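Local structure of peroxiredoxin (Clostridioides difficile, 6TSB) at residues 115-118 and 119-123; 123-126 and 127-131; 353-356 and 357-361. The protein forms the family 18 chitinase part of CotE, a bifunctional spore-coat protein, and hydrolyses chitin, while the whole protein probably also reduces peroxides. All blocks are in the same frame, centred on the assembly; numbering follows the deposited sequence.

Contact 1 of 3, residues 115-118 and 119-123; sequences RYNF and ARQVN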
loop_
_atom_site.group_PDB
_atom_site.type_symbol
_atom_site.label_atom_id
_atom_site.label_comp_id
_atom_site.label_asym_id
_atom_site.label_seq_id
_atom_site.Cartn_x
_atom_site.Cartn_y
_atom_site.Cartn_z
ATOM N N ARG A 115 -14.328 -48.148 -14.727
ATOM C CA ARG A 115 -15.174 -46.921 -14.722
ATOM C C ARG A 115 -16.449 -47.193 -13.913
ATOM O O ARG A 115 -16.831 -46.323 -13.129
ATOM C CB ARG A 115 -15.474 -46.429 -16.151
ATOM C CG ARG A 115 -14.250 -45.856 -16.870
ATOM C CD ARG A 115 -14.545 -45.111 -18.162
ATOM N NE ARG A 115 -15.192 -45.928 -19.187
ATOM C CZ ARG A 115 -14.559 -46.575 -20.167
ATOM N NH1 ARG A 115 -13.242 -46.534 -20.275
ATOM N NH2 ARG A 115 -15.248 -47.307 -21.021
ATOM N N TYR A 116 -17.102 -48.337 -14.113
ATOM C CA TYR A 116 -18.333 -48.705 -13.371
ATOM C C TYR A 116 -17.976 -48.850 -11.880
ATOM O O TYR A 116 -18.693 -48.358 -11.028
ATOM C CB TYR A 116 -18.947 -49.986 -13.947
ATOM C CG TYR A 116 -20.274 -50.366 -13.328
ATOM C CD1 TYR A 116 -21.465 -49.798 -13.766
ATOM C CD2 TYR A 116 -20.345 -51.257 -12.267
ATOM C CE1 TYR A 116 -22.685 -50.124 -13.187
ATOM C CE2 TYR A 116 -21.552 -51.593 -11.674
ATOM C CZ TYR A 116 -22.731 -51.024 -12.134
ATOM O OH TYR A 116 -23.930 -51.359 -11.566
ATOM N N ASN A 117 -16.853 -49.506 -11.591
ATOM C CA ASN A 117 -16.356 -49.781 -10.219
ATOM C C ASN A 117 -16.054 -48.460 -9.501
ATOM O O ASN A 117 -16.518 -48.283 -8.374
ATOM C CB ASN A 117 -15.112 -50.660 -10.245
ATOM C CG ASN A 117 -14.663 -51.039 -8.854
ATOM O OD1 ASN A 117 -15.471 -51.458 -8.045
ATOM N ND2 ASN A 117 -13.383 -50.904 -8.569
ATOM N N PHE A 118 -15.293 -47.567 -10.131
ATOM C CA PHE A 118 -15.006 -46.228 -9.560
ATOM C C PHE A 118 -16.316 -45.507 -9.267
ATOM O O PHE A 118 -16.492 -45.051 -8.157
ATOM C CB PHE A 118 -14.139 -45.389 -10.492
ATOM C CG PHE A 118 -13.549 -44.177 -9.820
ATOM C CD1 PHE A 118 -12.334 -44.253 -9.167
ATOM C CD2 PHE A 118 -14.217 -42.964 -9.836
ATOM C CE1 PHE A 118 -11.803 -43.140 -8.540
ATOM C CE2 PHE A 118 -13.678 -41.848 -9.210
ATOM C CZ PHE A 118 -12.475 -41.943 -8.565
ATOM N N ALA A 119 -17.205 -45.404 -10.254
ATOM C CA ALA A 119 -18.467 -44.678 -10.074
ATOM C C ALA A 119 -19.195 -45.285 -8.870
ATOM O O ALA A 119 -19.556 -44.505 -8.017
ATOM C CB ALA A 119 -19.311 -44.707 -11.318
ATOM N N ARG A 120 -19.393 -46.608 -8.828
ATOM C CA ARG A 120 -20.137 -47.321 -7.750
ATOM C C ARG A 120 -19.575 -46.881 -6.386
ATOM O O ARG A 120 -20.363 -46.666 -5.474
ATOM C CB ARG A 120 -20.051 -48.852 -7.906
ATOM C CG ARG A 120 -21.057 -49.656 -7.075
ATOM C CD ARG A 120 -20.870 -51.187 -7.034
ATOM N NE ARG A 120 -19.449 -51.586 -7.028
ATOM C CZ ARG A 120 -18.620 -51.567 -5.971
ATOM N NH1 ARG A 120 -19.047 -51.216 -4.769
ATOM N NH2 ARG A 120 -17.351 -51.906 -6.114
ATOM N N GLN A 121 -18.253 -46.765 -6.255
ATOM C CA GLN A 121 -17.608 -46.445 -4.966
ATOM C C GLN A 121 -17.831 -44.967 -4.633
ATOM O O GLN A 121 -17.909 -44.628 -3.444
ATOM C CB GLN A 121 -16.122 -46.749 -5.066
ATOM C CG GLN A 121 -15.857 -48.222 -5.289
ATOM C CD GLN A 121 -14.529 -48.619 -4.705
ATOM O OE1 GLN A 121 -14.184 -48.266 -3.581
ATOM N NE2 GLN A 121 -13.778 -49.376 -5.476
ATOM N N VAL A 122 -17.883 -44.109 -5.652
ATOM C CA VAL A 122 -18.188 -42.664 -5.452
ATOM C C VAL A 122 -19.588 -42.577 -4.848
ATOM O O VAL A 122 -19.772 -41.869 -3.847
ATOM C CB VAL A 122 -18.051 -41.870 -6.763
ATOM C CG1 VAL A 122 -18.650 -40.479 -6.654
ATOM C CG2 VAL A 122 -16.584 -41.802 -7.183
ATOM N N ASN A 123 -20.542 -43.293 -5.426
ATOM C CA ASN A 123 -21.958 -43.194 -5.009
ATOM C C ASN A 123 -22.074 -43.784 -3.604
ATOM O O ASN A 123 -22.907 -43.308 -2.825
ATOM C CB ASN A 123 -22.872 -43.889 -6.000
ATOM C CG ASN A 123 -24.332 -43.689 -5.671
ATOM O OD1 ASN A 123 -25.050 -44.654 -5.430
ATOM N ND2 ASN A 123 -24.760 -42.445 -5.609
#
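The carbonyl oxygen of Phe118 receives two backbone N-H groups: Val122 N bonds to Phe118 O at 3.0 Å, and Gln121 N reaches Phe118 O at 3.1 Å in a weak, strongly bent bond. Gln121 N also donates to Asn117 O, a straighter helical bond of the same length. On the solvent side, Asn117 OD1 takes a short but weak bond from Arg120 NH2 (2.7 Å, with an angle of only 129° at the hydrogen). The amide and guanidinium planes are turned 38° apart, and Arg120 reaches the amide because its chain bends at chi3. Gln121 keeps CG beside its own backbone N (chi1 -64°), which sets that carbon 3.2 Å from Asn117 O. Its amide leaves the helix to pair with Asn69 and Leu70 N. On the buried face the Phe118 ring meets Val122, its CE2 lying 3.5 Å from Val122 CG2; Leu70, Ile97 and helix 154-169 pack round them. Polar side chains suit the more exposed face and an aromatic ring and a beta-branched valine suit the buried one, so helix 112-128 is amphipathic here: the bent Asn117-Arg120 bond is a weak link at the surface, while apolar contact holds the buried face.

Contact 2 of 3, residues 123-126 and 127-131; sequences NQMI and NEYAL
Past Asn127 and Glu128 the chain turns out of its helix through a positive phi at Ala130 (46°), and Leu131 N bonds back to Ile126 O at 2.9 Å, in the carbonyl plane and on a lone pair. A second, weak bond from Ala130 N to Asn127 O completes a Schellman motif. Ala130 is exposed, and its small methyl, pointing away from the helix, barely touches the last turn. Leu131 closes the turn with an apolar side chain: its CB lies 4.3 Å from Ile126 CG1, the hydrophobic pair that often accompanies this motif, while its CD1 comes 4.1 Å from Met125 CG. In the family 18 barrel this turn ends helix 112-128 and leads into strand 133-137; Met125 and Leu131 both lie on Val95 of the neighbouring strand 92-98. Tyr129 holds its ring beside the last turn, CD2 3.6 Å from Met125 O, which lies at the ring edge and in its plane. Helix 75-83 also packs on Tyr129, through Leu78 and Leu82 among others. On the exposed surface Gln124 NE2 gives a weak bond to Glu128 OE1 at 3.0 Å, amide and carboxylate nearly coplanar, 14° apart. Gln124 bends at chi2 to bring its amide there, whereas Glu128 runs extended from CG.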
loop_
_atom_site.group_PDB
_atom_site.type_symbol
_atom_site.label_atom_id
_atom_site.label_comp_id
_atom_site.label_asym_id
_atom_site.label_seq_id
_atom_site.Cartn_x
_atom_site.Cartn_y
_atom_site.Cartn_z
ATOM N N ASN A 123 -20.542 -43.293 -5.426
ATOM C CA ASN A 123 -21.958 -43.194 -5.009
ATOM C C ASN A 123 -22.074 -43.784 -3.604
ATOM O O ASN A 123 -22.907 -43.308 -2.825
ATOM C CB ASN A 123 -22.872 -43.889 -6.000
ATOM C CG ASN A 123 -24.332 -43.689 -5.671
ATOM O OD1 ASN A 123 -25.050 -44.654 -5.430
ATOM N ND2 ASN A 123 -24.760 -42.445 -5.609
ATOM N N GLN A 124 -21.243 -44.780 -3.304
ATOM C CA GLN A 124 -21.225 -45.425 -1.981
ATOM C C GLN A 124 -20.712 -44.421 -0.951
ATOM O O GLN A 124 -21.326 -44.291 0.091
ATOM C CB GLN A 124 -20.363 -46.676 -1.975
ATOM C CG GLN A 124 -20.737 -47.597 -0.830
ATOM C CD GLN A 124 -19.528 -48.301 -0.267
ATOM O OE1 GLN A 124 -19.076 -49.313 -0.806
ATOM N NE2 GLN A 124 -19.006 -47.760 0.828
ATOM N N MET A 125 -19.612 -43.747 -1.225
ATOM C CA MET A 125 -19.064 -42.740 -0.288
ATOM C C MET A 125 -20.060 -41.582 -0.114
ATOM O O MET A 125 -20.179 -41.073 1.022
ATOM C CB MET A 125 -17.722 -42.233 -0.796
ATOM C CG MET A 125 -17.148 -41.132 0.041
ATOM S SD MET A 125 -15.617 -40.597 -0.693
ATOM C CE MET A 125 -14.625 -42.047 -0.351
ATOM N N ILE A 126 -20.787 -41.192 -1.165
ATOM C CA ILE A 126 -21.802 -40.101 -1.088
ATOM C C ILE A 126 -22.946 -40.550 -0.175
ATOM O O ILE A 126 -23.362 -39.737 0.659
ATOM C CB ILE A 126 -22.316 -39.651 -2.473
ATOM C CG1 ILE A 126 -21.243 -38.869 -3.240
ATOM C CG2 ILE A 126 -23.602 -38.843 -2.345
ATOM C CD1 ILE A 126 -21.567 -38.651 -4.710
ATOM N N ASN A 127 -23.459 -41.771 -0.328
ATOM C CA ASN A 127 -24.596 -42.263 0.503
ATOM C C ASN A 127 -24.131 -42.457 1.951
ATOM O O ASN A 127 -24.875 -42.059 2.874
ATOM C CB ASN A 127 -25.224 -43.521 -0.101
ATOM C CG ASN A 127 -25.978 -43.203 -1.378
ATOM O OD1 ASN A 127 -26.436 -42.080 -1.578
ATOM N ND2 ASN A 127 -26.113 -44.182 -2.254
ATOM N N GLU A 128 -22.917 -42.984 2.131
ATOM C CA GLU A 128 -22.350 -43.387 3.445
ATOM C C GLU A 128 -22.182 -42.156 4.346
ATOM O O GLU A 128 -22.509 -42.269 5.535
ATOM C CB GLU A 128 -21.020 -44.113 3.227
ATOM C CG GLU A 128 -20.247 -44.411 4.501
ATOM C CD GLU A 128 -19.047 -45.333 4.308
ATOM O OE1 GLU A 128 -19.114 -46.238 3.421
ATOM O OE2 GLU A 128 -18.045 -45.160 5.057
ATOM N N TYR A 129 -21.692 -41.032 3.802
ATOM C CA TYR A 129 -21.414 -39.779 4.545
ATOM C C TYR A 129 -22.506 -38.719 4.359
ATOM O O TYR A 129 -22.338 -37.615 4.882
ATOM C CB TYR A 129 -20.059 -39.236 4.121
ATOM C CG TYR A 129 -18.895 -39.972 4.714
ATOM C CD1 TYR A 129 -18.393 -39.626 5.954
ATOM C CD2 TYR A 129 -18.266 -40.990 4.028
ATOM C CE1 TYR A 129 -17.312 -40.289 6.509
ATOM C CE2 TYR A 129 -17.169 -41.649 4.563
ATOM C CZ TYR A 129 -16.690 -41.305 5.813
ATOM O OH TYR A 129 -15.595 -41.939 6.335
ATOM N N ALA A 130 -23.598 -39.042 3.672
ATOM C CA ALA A 130 -24.629 -38.072 3.229
ATOM C C ALA A 130 -23.947 -36.836 2.616
ATOM O O ALA A 130 -24.322 -35.704 2.989
ATOM C CB ALA A 130 -25.516 -37.689 4.393
ATOM N N LEU A 131 -22.998 -37.035 1.694
ATOM C CA LEU A 131 -22.329 -35.909 0.996
ATOM C C LEU A 131 -23.311 -35.260 0.024
ATOM O O LEU A 131 -24.271 -35.927 -0.412
ATOM C CB LEU A 131 -21.107 -36.401 0.231
ATOM C CG LEU A 131 -20.027 -37.107 1.043
ATOM C CD1 LEU A 131 -18.881 -37.449 0.098
ATOM C CD2 LEU A 131 -19.538 -36.235 2.181
#

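Contact 3 of 3, residues 353-356 and 357-361; sequences PEVL and KEELE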
loop_
_atom_site.group_PDB
_atom_site.type_symbol
_atom_site.label_atom_id
_atom_site.label_comp_id
_atom_site.label_asym_id
_atom_site.label_seq_id
_atom_site.Cartn_x
_atom_site.Cartn_y
_atom_site.Cartn_z
ATOM N N PRO A 353 9.455 14.449 -11.952
ATOM C CA PRO A 353 8.289 13.789 -11.366
ATOM C C PRO A 353 7.843 12.547 -12.163
ATOM O O PRO A 353 7.151 11.722 -11.602
ATOM C CB PRO A 353 7.189 14.867 -11.328
ATOM C CG PRO A 353 7.843 16.155 -11.831
ATOM C CD PRO A 353 9.162 15.788 -12.481
ATOM N N GLU A 354 8.248 12.435 -13.432
ATOM C CA GLU A 354 7.964 11.240 -14.273
ATOM C C GLU A 354 8.660 10.026 -13.662
ATOM O O GLU A 354 7.993 8.982 -13.523
ATOM C CB GLU A 354 8.426 11.453 -15.714
ATOM C CG GLU A 354 7.363 12.107 -16.584
ATOM C CD GLU A 354 7.880 12.573 -17.932
ATOM O OE1 GLU A 354 8.762 13.450 -17.950
ATOM O OE2 GLU A 354 7.417 12.039 -18.958
ATOM N N VAL A 355 9.929 10.182 -13.263
ATOM C CA VAL A 355 10.767 9.070 -12.714
ATOM C C VAL A 355 10.137 8.535 -11.414
ATOM O O VAL A 355 10.126 7.295 -11.199
ATOM C CB VAL A 355 12.228 9.525 -12.537
ATOM C CG1 VAL A 355 13.092 8.447 -11.886
ATOM C CG2 VAL A 355 12.822 9.967 -13.876
ATOM N N LEU A 356 9.584 9.425 -10.595
ATOM C CA LEU A 356 9.082 9.083 -9.241
ATOM C C LEU A 356 7.718 8.399 -9.380
ATOM O O LEU A 356 7.480 7.426 -8.637
ATOM C CB LEU A 356 9.008 10.365 -8.409
ATOM C CG LEU A 356 8.203 10.290 -7.114
ATOM C CD1 LEU A 356 8.747 9.222 -6.173
ATOM C CD2 LEU A 356 8.191 11.642 -6.412
ATOM N N LYS A 357 6.858 8.900 -10.281
ATOM C CA LYS A 357 5.577 8.242 -10.670
ATOM C C LYS A 357 5.837 6.792 -11.116
ATOM O O LYS A 357 5.167 5.918 -10.568
ATOM C CB LYS A 357 4.842 8.999 -11.783
ATOM C CG LYS A 357 3.465 8.440 -12.154
ATOM C CD LYS A 357 2.393 8.599 -11.069
ATOM C CE LYS A 357 1.086 7.896 -11.386
ATOM N NZ LYS A 357 0.111 8.771 -12.085
ATOM N N GLU A 358 6.744 6.550 -12.077
ATOM C CA GLU A 358 7.154 5.178 -12.516
ATOM C C GLU A 358 7.515 4.308 -11.302
ATOM O O GLU A 358 6.999 3.182 -11.217
ATOM C CB GLU A 358 8.338 5.222 -13.482
ATOM C CG GLU A 358 7.951 4.880 -14.908
ATOM C CD GLU A 358 8.957 5.302 -15.967
ATOM O OE1 GLU A 358 10.098 5.680 -15.601
ATOM O OE2 GLU A 358 8.593 5.262 -17.160
ATOM N N GLU A 359 8.352 4.820 -10.395
ATOM C CA GLU A 359 8.736 4.151 -9.116
ATOM C C GLU A 359 7.492 3.701 -8.331
ATOM O O GLU A 359 7.454 2.539 -7.881
ATOM C CB GLU A 359 9.562 5.112 -8.270
ATOM C CG GLU A 359 10.738 4.460 -7.575
ATOM C CD GLU A 359 11.889 5.427 -7.360
ATOM O OE1 GLU A 359 12.453 5.916 -8.363
ATOM O OE2 GLU A 359 12.191 5.711 -6.195
ATOM N N LEU A 360 6.506 4.585 -8.162
ATOM C CA LEU A 360 5.350 4.369 -7.248
ATOM C C LEU A 360 4.260 3.525 -7.938
ATOM O O LEU A 360 3.381 2.993 -7.202
ATOM C CB LEU A 360 4.781 5.722 -6.791
ATOM C CG LEU A 360 5.718 6.698 -6.056
ATOM C CD1 LEU A 360 4.989 7.993 -5.737
ATOM C CD2 LEU A 360 6.290 6.124 -4.772
ATOM N N GLU A 361 4.279 3.434 -9.279
ATOM C CA GLU A 361 3.389 2.532 -10.078
ATOM C C GLU A 361 3.713 1.081 -9.701
ATOM O O GLU A 361 2.797 0.244 -9.772
ATOM C CB GLU A 361 3.533 2.726 -11.598
ATOM C CG GLU A 361 2.689 3.847 -12.224
ATOM C CD GLU A 361 1.166 3.728 -12.161
ATOM O OE1 GLU A 361 0.654 2.656 -11.764
ATOM O OE2 GLU A 361 0.488 4.714 -12.523
#
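Leu356 sets CG anti to its backbone N (chi1 165°), whereas Leu360 turns CG beside its own N (chi1 -58°), and these different choices bring the two leucines together one helical turn apart. They form an i to i+4 apolar pair on helix 353-361, close to the C-terminal end of the chain. Leu356 CD1 approaches Leu360 CG at 3.9 Å, the side chains meeting at a slant. Leucine suits both places because its branched apolar end fits a buried site: Phe315 of helix 311-323 touches both residues, and helix 341-351 adds Thr345 and Ile348 around Leu356.

Pro353 opens the helix. First-turn N-H groups have no carbonyl of the same helix four residues earlier to bond to, so proline's missing N-H breaks no i to i+4 bond. Its carbonyl does work normally: Lys357 N donates to Pro353 O at 3.1 Å. Glu358 N and Glu354 O follow with a bond of equal length that is almost perfectly straight (177° at the hydrogen). Glu354, Val355 and Glu358 are exposed, a setting that probably suits the two carboxylates, though Glu354 also packs on Val26 of the second subunit. Lys357 leads its ammonium end away from the first turn to make a cation-pi contact with Phe367 of the second subunit, and Leu360 packs on the same residue, so one side of this helix faces the second subunit of the two-chain assembly. Glu359 has CB over the first turn, while its carboxylate forms a salt bridge with Arg344, tying this helix to helix 341-351. Leu356 O is closely surrounded: it accepts Leu360 N at 3.0 Å, and Leu360 CG and Glu359 CB stand 3.2 Å and 3.1 Å from that same Leu356 O.

In the fold
From the N terminus, contact 1 comes first, on helix 112-128, and contact 2 takes over at Asn123, the residue they share. Each closes only a loop of about one helical turn, so none encloses or crosses another. Contact 1 seats the middle of the helix against helix 154-169 and strands 70-71 and 92-98; contact 2 ends it and hands the chain to strand 133-137, with helix 75-83 alongside. Contact 3 follows much later, about 58 to 59 Å away between centres and on the opposite side of the chain's centre, joining helix 353-361 to helices 311-323 and 341-351 and to the second subunit.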